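Local coordinates for protein dihydropyrimidinase (PDB 3SFW) that probably hydrolyses the cyclic amide bond of dihydropyrimidines, using a pair of zinc ions held at the mouth of an amidohydrolase barrel, at residues V21-I31 with I385-I393; V140-S148 with R451-A459. All coordinates share one frame; numbering follows the deposited sequence.

The two contacts lie with their centres about 23 Å apart, and their segments alternate along the chain: 21-31, 140-148, 385-393, 451-459. Interaction 1 binds the hairpin of strands 20-24 and 27-32, in the small N-terminal sheet, to the loop that leads into strand 393-403. Interaction 2 lays the C-terminal tail over the end of helix 131-142 and the turn that follows it, within the amidohydrolase part of the chain. The two meet directly through a salt bridge between Glu26 and Arg451. The turn held by interaction 2 leads to the zinc-binding Lys150, the side chain of Ser148 lying about 13 Å from a bound zinc ion.

Interaction 1 (V21-I31 with I385-I393); sequences VLIDGEKVVAI and IAVGSDADI
Val28 packs against the loop 385-393, and its own N and O are both bonded to the loop backbone: Val28 N donates to Ser389 O at 3.0 Å, almost in line with that carbonyl, while Val28 O receives Gly388 N at 3.0 Å. Two residues earlier, in the turn, Glu26 O accepts Ala391 N at 2.8 Å, the donor tilted 22° from the carbonyl plane. Next to these bonds the valine's two methyls part company: CG1 is anti to the backbone N (chi1 174°) and, with CB, rests against Ala386 O, while CG2, beside the backbone N, turns to Ala391 and to Ile393 CD1. Ala391 CB sits 3.7 Å from Ile23 CG2, and Ile31 CD1 reaches Ile385 CG2 at 4.3 Å. An alanine at Val28 would keep the backbone bonds, but Ala391 and the end of Ile393 would probably lose one of their apolar partners, opening a gap between hairpin and loop. On the exposed side the extended Lys27 passes Gly388 O, which a water joins to Lys27 NZ. Asp390 is held from outside by a salt bridge to Lys382, and Glu26 by Arg451 and Arg433. Further out, Ala30 and Ile31 pair antiparallel with a strand of the second subunit, carrying the sheet across the interface. The hairpin has a type II' turn from Asp24 to Lys27 and a classic beta bulge, where Val29 and Ala30 both face Leu22. The loop has a type II turn, Ala386 to Ser389, and a single bridge, Lys27 with Asp390, joins it to the hairpin, in keeping with the small beta domain beside the barrel in amidohydrolases.

Interaction 2 (V140-S148 with R451-A459); sequences VVNNEGITS and RYVKRSTFA
Arg455 folds back toward Ser148 through a bend at chi3 (-61°), and Ser148 OG, set between its own backbone N and carbonyl carbon (chi1 36°), meets the guanidinium at its edge. Arg455 NH1 donates to Ser148 OG at 2.7 Å, with the oxygen somewhat off the guanidinium plane, and a weak bond from NH2 joins the same oxygen. Over one face of the guanidinium lies Thr147 OG1, whose hydroxyl donates to Ser456 O at 2.9 Å from above the carbonyl plane. Second partners help fix the group: Arg455 NH1 also reaches Phe122 O, NH2 reaches Phe376 O, and Ser148 OG is bonded to His123 ND1. The arginine is therefore held among backbone oxygens and a hydroxyl, which probably steadies its charge in a buried setting. Gly145, the first residue to leave helical angles after helix 131-142, has positive phi and lies against the tail with its CA 4.1 Å from that of Lys454; a side chain would run into Lys454 and Arg455. In this amidohydrolase barrel, that turn leads from the helix toward the zinc-binding lysine, and the C-terminal tail crosses it. Gly145 O accepts Arg455 N at 3.0 Å, so main chain joins main chain next to the glycine. The hydroxyl of Tyr452 donates to Glu144 O, which lies at the ring edge and in its plane, though both oxygens are less surely placed; the ring also meets His109 edge-to-face. Farther along the tail, Val141 CG1 and Thr457 CG2 touch at 3.6 Å, their side chains crossing at about a right angle. A water bridges the two backbones, donating to Val141 O and to Arg455 O, each at 2.7 Å.

Interaction 1 (V21-I31 with I385-I393)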
ATOM      1  N   VAL A  21     -36.480 -21.798 -22.654  1.00 15.40           N
ATOM      2  CA  VAL A  21     -36.708 -20.352 -22.788  1.00 13.44           C
ATOM      3  C   VAL A  21     -37.650 -20.113 -23.943  1.00 16.71           C
ATOM      4  O   VAL A  21     -37.421 -20.616 -25.041  1.00 16.22           O
ATOM      5  CB  VAL A  21     -35.361 -19.623 -23.045  1.00 15.59           C
ATOM      6  CG1 VAL A  21     -35.567 -18.119 -23.304  1.00 16.59           C
ATOM      7  CG2 VAL A  21     -34.425 -19.829 -21.841  1.00 14.74           C
ATOM      8  N   LEU A  22     -38.705 -19.340 -23.683  1.00 15.08           N
ATOM      9  CA  LEU A  22     -39.679 -18.978 -24.707  1.00 16.82           C
ATOM     10  C   LEU A  22     -39.524 -17.533 -25.138  1.00 14.68           C
ATOM     11  O   LEU A  22     -39.547 -16.602 -24.300  1.00 15.81           O
ATOM     12  CB  LEU A  22     -41.112 -19.208 -24.177  1.00 15.49           C
ATOM     13  CG  LEU A  22     -42.237 -18.845 -25.169  1.00 17.15           C
ATOM     14  CD1 LEU A  22     -42.068 -19.774 -26.393  1.00 16.96           C
ATOM     15  CD2 LEU A  22     -43.589 -19.131 -24.453  1.00 16.15           C
ATOM     16  N   ILE A  23     -39.296 -17.348 -26.443  1.00 14.74           N
ATOM     17  CA  ILE A  23     -39.171 -16.026 -27.036  1.00 13.38           C
ATOM     18  C   ILE A  23     -40.436 -15.725 -27.823  1.00 14.35           C
ATOM     19  O   ILE A  23     -40.979 -16.616 -28.460  1.00 16.39           O
ATOM     20  CB  ILE A  23     -37.980 -16.035 -28.037  1.00 13.04           C
ATOM     21  CG1 ILE A  23     -36.653 -16.268 -27.285  1.00 13.59           C
ATOM     22  CG2 ILE A  23     -37.881 -14.678 -28.790  1.00 13.85           C
ATOM     23  CD1 ILE A  23     -35.483 -16.664 -28.215  1.00 13.85           C
ATOM     24  N   ASP A  24     -40.945 -14.501 -27.721  1.00 16.13           N
ATOM     25  CA  ASP A  24     -42.100 -14.084 -28.552  1.00 19.03           C
ATOM     26  C   ASP A  24     -41.725 -12.755 -29.164  1.00 17.22           C
ATOM     27  O   ASP A  24     -41.454 -11.794 -28.458  1.00 15.02           O
ATOM     28  CB  ASP A  24     -43.371 -13.942 -27.695  1.00 20.72           C
ATOM     29  CG  ASP A  24     -44.650 -13.711 -28.544  1.00 26.64           C
ATOM     30  OD1 ASP A  24     -44.568 -13.630 -29.775  1.00 23.36           O
ATOM     31  OD2 ASP A  24     -45.742 -13.673 -27.964  1.00 29.66           O
ATOM     32  N   GLY A  25     -41.483 -12.747 -30.471  1.00 17.16           N
ATOM     33  CA  GLY A  25     -41.055 -11.509 -31.076  1.00 15.24           C
ATOM     34  C   GLY A  25     -39.584 -11.236 -30.700  1.00 15.37           C
ATOM     35  O   GLY A  25     -38.738 -12.088 -30.910  1.00 17.37           O
ATOM     36  N   GLU A  26     -39.312 -10.066 -30.125  1.00 12.81           N
ATOM     37  CA  GLU A  26     -37.912  -9.636 -29.886  1.00 12.55           C
ATOM     38  C   GLU A  26     -37.425  -9.987 -28.472  1.00 14.84           C
ATOM     39  O   GLU A  26     -36.259  -9.754 -28.158  1.00 15.99           O
ATOM     40  CB  GLU A  26     -37.786  -8.141 -30.097  1.00 16.64           C
ATOM     41  CG  GLU A  26     -38.129  -7.679 -31.538  1.00 18.43           C
ATOM     42  CD  GLU A  26     -37.531  -6.322 -31.847  1.00 21.17           C
ATOM     43  OE1 GLU A  26     -37.589  -5.438 -31.002  1.00 23.42           O
ATOM     44  OE2 GLU A  26     -36.940  -6.180 -32.905  1.00 27.23           O
ATOM     45  N   LYS A  27     -38.326 -10.496 -27.642  1.00 15.75           N
ATOM     46  CA  LYS A  27     -38.106 -10.521 -26.181  1.00 15.39           C
ATOM     47  C   LYS A  27     -38.348 -11.901 -25.579  1.00 14.75           C
ATOM     48  O   LYS A  27     -39.118 -12.732 -26.106  1.00 15.18           O
ATOM     49  CB  LYS A  27     -39.022  -9.503 -25.514  1.00 20.42           C
ATOM     50  CG  LYS A  27     -38.411  -8.091 -25.596  1.00 23.66           C
ATOM     51  CD  LYS A  27     -39.286  -7.083 -24.971  1.00 29.58           C
ATOM     52  CE  LYS A  27     -38.935  -5.714 -25.465  1.00 30.06           C
ATOM     53  NZ  LYS A  27     -39.915  -4.742 -24.858  1.00 37.10           N
ATOM     54  N   VAL A  28     -37.641 -12.181 -24.492  1.00 13.03           N
ATOM     55  CA  VAL A  28     -37.924 -13.385 -23.731  1.00 12.50           C
ATOM     56  C   VAL A  28     -39.207 -13.166 -22.944  1.00 13.14           C
ATOM     57  O   VAL A  28     -39.370 -12.111 -22.339  1.00 15.28           O
ATOM     58  CB  VAL A  28     -36.775 -13.662 -22.751  1.00 13.41           C
ATOM     59  CG1 VAL A  28     -37.142 -14.848 -21.830  1.00 12.95           C
ATOM     60  CG2 VAL A  28     -35.460 -13.973 -23.548  1.00 11.57           C
ATOM     61  N   VAL A  29     -40.152 -14.108 -23.050  1.00 14.02           N
ATOM     62  CA  VAL A  29     -41.450 -13.968 -22.355  1.00 15.68           C
ATOM     63  C   VAL A  29     -41.708 -15.025 -21.287  1.00 14.79           C
ATOM     64  O   VAL A  29     -42.548 -14.802 -20.395  1.00 16.69           O
ATOM     65  CB  VAL A  29     -42.664 -13.901 -23.354  1.00 16.42           C
ATOM     66  CG1 VAL A  29     -42.548 -12.649 -24.227  1.00 15.30           C
ATOM     67  CG2 VAL A  29     -42.760 -15.181 -24.154  1.00 17.63           C
ATOM     68  N   ALA A  30     -40.987 -16.138 -21.327  1.00 15.67           N
ATOM     69  CA  ALA A  30     -41.122 -17.151 -20.269  1.00 17.35           C
ATOM     70  C   ALA A  30     -39.911 -18.016 -20.170  1.00 17.92           C
ATOM     71  O   ALA A  30     -39.202 -18.257 -21.159  1.00 15.34           O
ATOM     72  CB  ALA A  30     -42.404 -18.053 -20.528  1.00 18.93           C
ATOM     73  N   ILE A  31     -39.673 -18.541 -18.970  1.00 13.49           N
ATOM     74  CA  ILE A  31     -38.646 -19.512 -18.780  1.00 12.61           C
ATOM     75  C   ILE A  31     -39.255 -20.539 -17.847  1.00 15.67           C
ATOM     76  O   ILE A  31     -39.977 -20.172 -16.925  1.00 14.86           O
ATOM     77  CB  ILE A  31     -37.416 -18.871 -18.126  1.00 12.93           C
ATOM     78  CG1 ILE A  31     -36.917 -17.683 -19.007  1.00 12.92           C
ATOM     79  CG2 ILE A  31     -36.338 -19.973 -17.877  1.00 15.15           C
ATOM     80  CD1 ILE A  31     -35.701 -16.887 -18.271  1.00 14.98           C
ATOM     81  N   ILE A 385     -30.326 -13.083 -19.481  1.00 11.62           N
ATOM     82  CA  ILE A 385     -31.432 -13.886 -19.955  1.00 12.73           C
ATOM     83  C   ILE A 385     -32.540 -13.893 -18.910  1.00 12.23           C
ATOM     84  O   ILE A 385     -32.387 -14.507 -17.888  1.00 15.83           O
ATOM     85  CB  ILE A 385     -30.984 -15.316 -20.281  1.00 11.95           C
ATOM     86  CG1 ILE A 385     -29.989 -15.303 -21.464  1.00  9.70           C
ATOM     87  CG2 ILE A 385     -32.241 -16.186 -20.681  1.00 13.30           C
ATOM     88  CD1 ILE A 385     -29.437 -16.674 -21.802  1.00 10.26           C
ATOM     89  N   ALA A 386     -33.560 -13.073 -19.157  1.00 14.08           N
ATOM     90  CA  ALA A 386     -34.635 -12.879 -18.183  1.00 14.41           C
ATOM     91  C   ALA A 386     -35.864 -12.425 -18.903  1.00 12.93           C
ATOM     92  O   ALA A 386     -35.768 -11.791 -19.951  1.00 14.57           O
ATOM     93  CB  ALA A 386     -34.194 -11.838 -17.104  1.00 12.87           C
ATOM     94  N   VAL A 387     -37.034 -12.715 -18.324  1.00 12.59           N
ATOM     95  CA  VAL A 387     -38.260 -12.164 -18.851  1.00 13.79           C
ATOM     96  C   VAL A 387     -38.176 -10.659 -19.014  1.00 14.72           C
ATOM     97  O   VAL A 387     -37.768  -9.928 -18.088  1.00 16.21           O
ATOM     98  CB  VAL A 387     -39.474 -12.551 -17.962  1.00 14.04           C
ATOM     99  CG1 VAL A 387     -40.750 -11.899 -18.481  1.00 15.57           C
ATOM    100  CG2 VAL A 387     -39.630 -14.056 -18.014  1.00 12.92           C
ATOM    101  N   GLY A 388     -38.572 -10.206 -20.198  1.00 13.37           N
ATOM    102  CA  GLY A 388     -38.554  -8.798 -20.566  1.00 14.12           C
ATOM    103  C   GLY A 388     -37.272  -8.277 -21.242  1.00 13.39           C
ATOM    104  O   GLY A 388     -37.275  -7.185 -21.798  1.00 17.53           O
ATOM    105  N   SER A 389     -36.216  -9.072 -21.216  1.00 14.85           N
ATOM    106  CA  SER A 389     -34.949  -8.726 -21.873  1.00 15.69           C
ATOM    107  C   SER A 389     -35.031  -9.041 -23.371  1.00 12.62           C
ATOM    108  O   SER A 389     -35.814  -9.890 -23.796  1.00 12.96           O
ATOM    109  CB  SER A 389     -33.804  -9.475 -21.177  1.00 22.81           C
ATOM    110  OG  SER A 389     -33.683  -8.911 -19.838  1.00 27.36           O
ATOM    111  N   ASP A 390     -34.292  -8.286 -24.169  1.00 12.51           N
ATOM    112  CA  ASP A 390     -34.165  -8.645 -25.606  1.00  9.83           C
ATOM    113  C   ASP A 390     -33.621 -10.072 -25.667  1.00 11.82           C
ATOM    114  O   ASP A 390     -32.740 -10.460 -24.885  1.00 12.73           O
ATOM    115  CB  ASP A 390     -33.172  -7.703 -26.294  1.00 11.84           C
ATOM    116  CG  ASP A 390     -33.757  -6.349 -26.621  1.00 16.95           C
ATOM    117  OD1 ASP A 390     -34.939  -6.072 -26.261  1.00 14.71           O
ATOM    118  OD2 ASP A 390     -32.997  -5.501 -27.172  1.00 14.60           O
ATOM    119  N   ALA A 391     -34.118 -10.849 -26.630  1.00 10.19           N
ATOM    120  CA  ALA A 391     -33.728 -12.219 -26.767  1.00 12.84           C
ATOM    121  C   ALA A 391     -32.396 -12.240 -27.528  1.00 14.43           C
ATOM    122  O   ALA A 391     -32.357 -12.577 -28.709  1.00 12.79           O
ATOM    123  CB  ALA A 391     -34.829 -12.969 -27.558  1.00 13.13           C
ATOM    124  N   ASP A 392     -31.324 -11.894 -26.824  1.00 10.24           N
ATOM    125  CA  ASP A 392     -29.976 -11.818 -27.399  1.00 10.88           C
ATOM    126  C   ASP A 392     -29.212 -12.938 -26.698  1.00 10.48           C
ATOM    127  O   ASP A 392     -28.869 -12.841 -25.487  1.00 13.11           O
ATOM    128  CB  ASP A 392     -29.308 -10.471 -27.049  1.00 10.24           C
ATOM    129  CG  ASP A 392     -29.834  -9.292 -27.864  1.00 11.50           C
ATOM    130  OD1 ASP A 392     -30.970  -9.354 -28.421  1.00 11.37           O
ATOM    131  OD2 ASP A 392     -29.137  -8.253 -27.825  1.00 10.82           O
ATOM    132  N   ILE A 393     -29.142 -14.085 -27.362  1.00 11.87           N
ATOM    133  CA  ILE A 393     -28.784 -15.315 -26.711  1.00 11.53           C
ATOM    134  C   ILE A 393     -27.790 -16.080 -27.586  1.00 12.54           C
ATOM    135  O   ILE A 393     -27.933 -16.133 -28.809  1.00 12.10           O
ATOM    136  CB  ILE A 393     -30.064 -16.181 -26.493  1.00 11.12           C
ATOM    137  CG1 ILE A 393     -30.996 -15.443 -25.537  1.00 14.35           C
ATOM    138  CG2 ILE A 393     -29.681 -17.639 -25.928  1.00 11.66           C
ATOM    139  CD1 ILE A 393     -32.375 -16.091 -25.411  1.00 13.86           C
TER
HETATM  140  O   HOH W   1     -39.468  -5.495 -21.827  1.00 34.17           O

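Interaction 2 (V140-S148 with R451-A459)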
ATOM      1  N   VAL A 140     -26.276  15.499 -25.977  1.00 11.10           N
ATOM      2  CA  VAL A 140     -25.574  14.233 -26.301  1.00 12.92           C
ATOM      3  C   VAL A 140     -25.985  13.152 -25.309  1.00 12.29           C
ATOM      4  O   VAL A 140     -26.360  12.022 -25.710  1.00 12.67           O
ATOM      5  CB  VAL A 140     -24.020  14.401 -26.297  1.00 13.34           C
ATOM      6  CG1 VAL A 140     -23.304  12.985 -26.395  1.00 12.48           C
ATOM      7  CG2 VAL A 140     -23.569  15.294 -27.502  1.00 13.13           C
ATOM      8  N   VAL A 141     -25.881  13.472 -24.011  1.00 10.64           N
ATOM      9  CA  VAL A 141     -26.175  12.497 -22.967  1.00 11.83           C
ATOM     10  C   VAL A 141     -27.675  12.174 -22.890  1.00 12.33           C
ATOM     11  O   VAL A 141     -28.090  10.997 -22.913  1.00 11.77           O
ATOM     12  CB  VAL A 141     -25.637  12.995 -21.609  1.00 10.28           C
ATOM     13  CG1 VAL A 141     -26.151  12.115 -20.447  1.00 12.86           C
ATOM     14  CG2 VAL A 141     -24.105  13.107 -21.637  1.00 10.60           C
ATOM     15  N   ASN A 142     -28.505  13.222 -22.885  1.00 10.67           N
ATOM     16  CA  ASN A 142     -29.938  13.033 -22.598  1.00 14.32           C
ATOM     17  C   ASN A 142     -30.766  12.577 -23.798  1.00 13.65           C
ATOM     18  O   ASN A 142     -31.741  11.839 -23.623  1.00 16.14           O
ATOM     19  CB  ASN A 142     -30.563  14.338 -22.078  1.00 16.09           C
ATOM     20  CG  ASN A 142     -30.097  14.682 -20.671  1.00 17.51           C
ATOM     21  OD1 ASN A 142     -29.697  13.793 -19.886  1.00 20.82           O
ATOM     22  ND2 ASN A 142     -30.138  15.971 -20.336  1.00 15.95           N
ATOM     23  N   ASN A 143     -30.361  13.011 -25.003  1.00 11.42           N
ATOM     24  CA  ASN A 143     -31.184  12.829 -26.221  1.00 10.93           C
ATOM     25  C   ASN A 143     -30.543  11.823 -27.165  1.00 12.89           C
ATOM     26  O   ASN A 143     -31.233  11.008 -27.746  1.00 14.68           O
ATOM     27  CB  ASN A 143     -31.408  14.161 -26.933  1.00 11.90           C
ATOM     28  CG  ASN A 143     -32.227  15.127 -26.096  1.00 15.78           C
ATOM     29  OD1 ASN A 143     -32.826  14.725 -25.093  1.00 19.05           O
ATOM     30  ND2 ASN A 143     -32.160  16.433 -26.435  1.00 12.75           N
ATOM     31  N   GLU A 144     -29.222  11.860 -27.298  1.00 12.83           N
ATOM     32  CA  GLU A 144     -28.576  10.960 -28.258  1.00 11.59           C
ATOM     33  C   GLU A 144     -28.295   9.636 -27.590  1.00 13.98           C
ATOM     34  O   GLU A 144     -28.075   8.653 -28.293  1.00 16.31           O
ATOM     35  CB  GLU A 144     -27.242  11.516 -28.785  1.00 12.55           C
ATOM     36  CG  GLU A 144     -27.361  12.794 -29.654  1.00 16.09           C
ATOM     37  CD  GLU A 144     -28.219  12.598 -30.897  1.00 20.24           C
ATOM     38  OE1 GLU A 144     -28.193  11.502 -31.515  1.00 15.72           O
ATOM     39  OE2 GLU A 144     -28.954  13.557 -31.234  1.00 19.33           O
ATOM     40  N   GLY A 145     -28.435   9.593 -26.264  1.00 12.39           N
ATOM     41  CA  GLY A 145     -28.235   8.341 -25.530  1.00 12.95           C
ATOM     42  C   GLY A 145     -26.782   7.921 -25.543  1.00 13.44           C
ATOM     43  O   GLY A 145     -26.463   6.713 -25.559  1.00 13.58           O
ATOM     44  N   ILE A 146     -25.881   8.897 -25.576  1.00 10.36           N
ATOM     45  CA  ILE A 146     -24.433   8.558 -25.484  1.00  9.45           C
ATOM     46  C   ILE A 146     -23.942   8.988 -24.108  1.00 11.00           C
ATOM     47  O   ILE A 146     -23.840  10.183 -23.823  1.00 12.58           O
ATOM     48  CB  ILE A 146     -23.643   9.317 -26.614  1.00  9.26           C
ATOM     49  CG1 ILE A 146     -23.919   8.687 -28.001  1.00 12.73           C
ATOM     50  CG2 ILE A 146     -22.167   9.183 -26.376  1.00  9.29           C
ATOM     51  CD1 ILE A 146     -25.306   8.662 -28.420  1.00 29.06           C
ATOM     52  N   THR A 147     -23.742   8.021 -23.213  1.00 10.60           N
ATOM     53  CA  THR A 147     -23.600   8.337 -21.794  1.00  8.06           C
ATOM     54  C   THR A 147     -22.241   7.850 -21.310  1.00 12.99           C
ATOM     55  O   THR A 147     -22.039   7.638 -20.133  1.00 11.56           O
ATOM     56  CB  THR A 147     -24.706   7.693 -20.970  1.00 10.54           C
ATOM     57  OG1 THR A 147     -24.746   6.285 -21.249  1.00 12.55           O
ATOM     58  CG2 THR A 147     -26.065   8.300 -21.395  1.00 10.47           C
ATOM     59  N   SER A 148     -21.318   7.675 -22.248  1.00  8.82           N
ATOM     60  CA  SER A 148     -19.914   7.431 -21.901  1.00 11.05           C
ATOM     61  C   SER A 148     -19.067   8.301 -22.831  1.00 10.50           C
ATOM     62  O   SER A 148     -19.322   8.316 -24.053  1.00 11.76           O
ATOM     63  CB  SER A 148     -19.565   5.946 -22.101  1.00 10.92           C
ATOM     64  OG  SER A 148     -20.218   5.379 -23.215  1.00 11.87           O
ATOM     65  N   ARG A 451     -29.731  -2.608 -34.641  1.00 11.72           N
ATOM     66  CA  ARG A 451     -30.300  -1.295 -34.271  1.00 12.52           C
ATOM     67  C   ARG A 451     -29.416  -0.545 -33.283  1.00 12.76           C
ATOM     68  O   ARG A 451     -28.715  -1.148 -32.467  1.00 14.51           O
ATOM     69  CB  ARG A 451     -31.698  -1.430 -33.640  1.00 17.63           C
ATOM     70  CG  ARG A 451     -32.671  -2.135 -34.583  1.00 26.71           C
ATOM     71  CD  ARG A 451     -34.074  -1.620 -34.417  1.00 34.54           C
ATOM     72  NE  ARG A 451     -34.665  -2.105 -33.188  1.00 37.35           N
ATOM     73  CZ  ARG A 451     -35.749  -2.884 -33.134  1.00 40.50           C
ATOM     74  NH1 ARG A 451     -36.201  -3.299 -31.956  1.00 38.60           N
ATOM     75  NH2 ARG A 451     -36.375  -3.253 -34.248  1.00 38.45           N
ATOM     76  N   TYR A 452     -29.483   0.776 -33.374  1.00 13.55           N
ATOM     77  CA  TYR A 452     -28.745   1.657 -32.464  1.00 12.13           C
ATOM     78  C   TYR A 452     -29.398   1.564 -31.099  1.00 15.88           C
ATOM     79  O   TYR A 452     -30.636   1.573 -30.999  1.00 17.41           O
ATOM     80  CB  TYR A 452     -28.812   3.127 -32.965  1.00 13.13           C
ATOM     81  CG  TYR A 452     -28.188   4.094 -31.968  1.00 12.32           C
ATOM     82  CD1 TYR A 452     -26.803   4.105 -31.769  1.00 11.78           C
ATOM     83  CD2 TYR A 452     -28.972   5.029 -31.250  1.00 14.25           C
ATOM     84  CE1 TYR A 452     -26.207   4.965 -30.844  1.00 13.81           C
ATOM     85  CE2 TYR A 452     -28.389   5.850 -30.284  1.00 13.61           C
ATOM     86  CZ  TYR A 452     -27.012   5.826 -30.103  1.00 14.54           C
ATOM     87  OH  TYR A 452     -26.410   6.662 -29.211  1.00 15.24           O
ATOM     88  N   VAL A 453     -28.581   1.520 -30.052  1.00 13.44           N
ATOM     89  CA  VAL A 453     -29.099   1.474 -28.668  1.00 14.63           C
ATOM     90  C   VAL A 453     -28.869   2.798 -27.964  1.00 14.21           C
ATOM     91  O   VAL A 453     -27.725   3.275 -27.902  1.00 12.91           O
ATOM     92  CB  VAL A 453     -28.372   0.363 -27.863  1.00 14.59           C
ATOM     93  CG1 VAL A 453     -28.929   0.310 -26.408  1.00 16.16           C
ATOM     94  CG2 VAL A 453     -28.608  -0.975 -28.576  1.00 19.04           C
ATOM     95  N   LYS A 454     -29.956   3.472 -27.577  1.00 13.32           N
ATOM     96  CA  LYS A 454     -29.854   4.749 -26.828  1.00 14.61           C
ATOM     97  C   LYS A 454     -29.693   4.409 -25.356  1.00 16.64           C
ATOM     98  O   LYS A 454     -30.531   3.693 -24.796  1.00 17.48           O
ATOM     99  CB  LYS A 454     -31.138   5.620 -27.022  1.00 21.21           C
ATOM    100  CG  LYS A 454     -31.195   6.444 -28.330  1.00 31.56           C
ATOM    101  CD  LYS A 454     -32.455   7.378 -28.354  1.00 36.19           C
ATOM    102  CE  LYS A 454     -32.274   8.702 -29.189  1.00 39.64           C
ATOM    103  NZ  LYS A 454     -31.373   8.639 -30.400  1.00 37.73           N
ATOM    104  N   ARG A 455     -28.552   4.773 -24.770  1.00  9.28           N
ATOM    105  CA  ARG A 455     -28.202   4.267 -23.456  1.00  9.27           C
ATOM    106  C   ARG A 455     -28.591   5.183 -22.336  1.00 10.59           C
ATOM    107  O   ARG A 455     -28.723   6.404 -22.527  1.00 12.25           O
ATOM    108  CB  ARG A 455     -26.694   3.958 -23.445  1.00  9.68           C
ATOM    109  CG  ARG A 455     -26.395   2.892 -24.540  1.00  9.16           C
ATOM    110  CD  ARG A 455     -24.886   2.531 -24.660  1.00  8.96           C
ATOM    111  NE  ARG A 455     -24.077   3.700 -25.021  1.00 10.29           N
ATOM    112  CZ  ARG A 455     -23.221   4.297 -24.192  1.00  9.94           C
ATOM    113  NH1 ARG A 455     -22.507   5.348 -24.626  1.00  9.15           N
ATOM    114  NH2 ARG A 455     -23.043   3.817 -22.934  1.00  9.25           N
ATOM    115  N   SER A 456     -28.887   4.593 -21.179  1.00 12.41           N
ATOM    116  CA  SER A 456     -29.332   5.365 -20.042  1.00 13.41           C
ATOM    117  C   SER A 456     -28.166   6.040 -19.322  1.00 13.00           C
ATOM    118  O   SER A 456     -26.994   5.653 -19.507  1.00 13.43           O
ATOM    119  CB  SER A 456     -30.161   4.466 -19.100  1.00 18.72           C
ATOM    120  OG  SER A 456     -29.355   3.433 -18.599  1.00 23.38           O
ATOM    121  N   THR A 457     -28.473   7.075 -18.550  1.00 12.77           N
ATOM    122  CA  THR A 457     -27.442   7.764 -17.759  1.00 12.30           C
ATOM    123  C   THR A 457     -26.891   6.850 -16.716  1.00 16.80           C
ATOM    124  O   THR A 457     -27.517   5.837 -16.372  1.00 16.24           O
ATOM    125  CB  THR A 457     -27.948   9.056 -17.111  1.00 15.44           C
ATOM    126  OG1 THR A 457     -29.159   8.778 -16.415  1.00 15.89           O
ATOM    127  CG2 THR A 457     -28.229  10.137 -18.221  1.00 16.33           C
ATOM    128  N   PHE A 458     -25.753   7.225 -16.145  1.00 15.03           N
ATOM    129  CA  PHE A 458     -25.014   6.286 -15.338  1.00 15.10           C
ATOM    130  C   PHE A 458     -25.684   5.962 -14.014  1.00 16.98           C
ATOM    131  O   PHE A 458     -26.082   6.874 -13.256  1.00 16.16           O
ATOM    132  CB  PHE A 458     -23.615   6.831 -15.050  1.00 17.23           C
ATOM    133  CG  PHE A 458     -22.734   5.830 -14.352  1.00 16.41           C
ATOM    134  CD1 PHE A 458     -22.240   4.722 -15.049  1.00 15.95           C
ATOM    135  CD2 PHE A 458     -22.427   5.984 -13.020  1.00 16.74           C
ATOM    136  CE1 PHE A 458     -21.419   3.817 -14.401  1.00 16.27           C
ATOM    137  CE2 PHE A 458     -21.608   5.069 -12.376  1.00 17.25           C
ATOM    138  CZ  PHE A 458     -21.142   3.989 -13.058  1.00 15.43           C
ATOM    139  N   ALA A 459     -25.714   4.668 -13.692  1.00 17.44           N
ATOM    140  CA  ALA A 459     -26.084   4.206 -12.360  1.00 19.63           C
ATOM    141  C   ALA A 459     -25.052   3.162 -11.915  1.00 20.96           C
ATOM    142  O   ALA A 459     -24.692   2.238 -12.682  1.00 18.62           O
ATOM    143  CB  ALA A 459     -27.459   3.584 -12.414  1.00 17.93           C
TER
HETATM  144  O   HOH W   2     -29.667   8.933 -22.082  1.00 16.08           O
HETATM  145  O   HOH W   3     -22.321   4.696 -19.761  1.00 12.93           O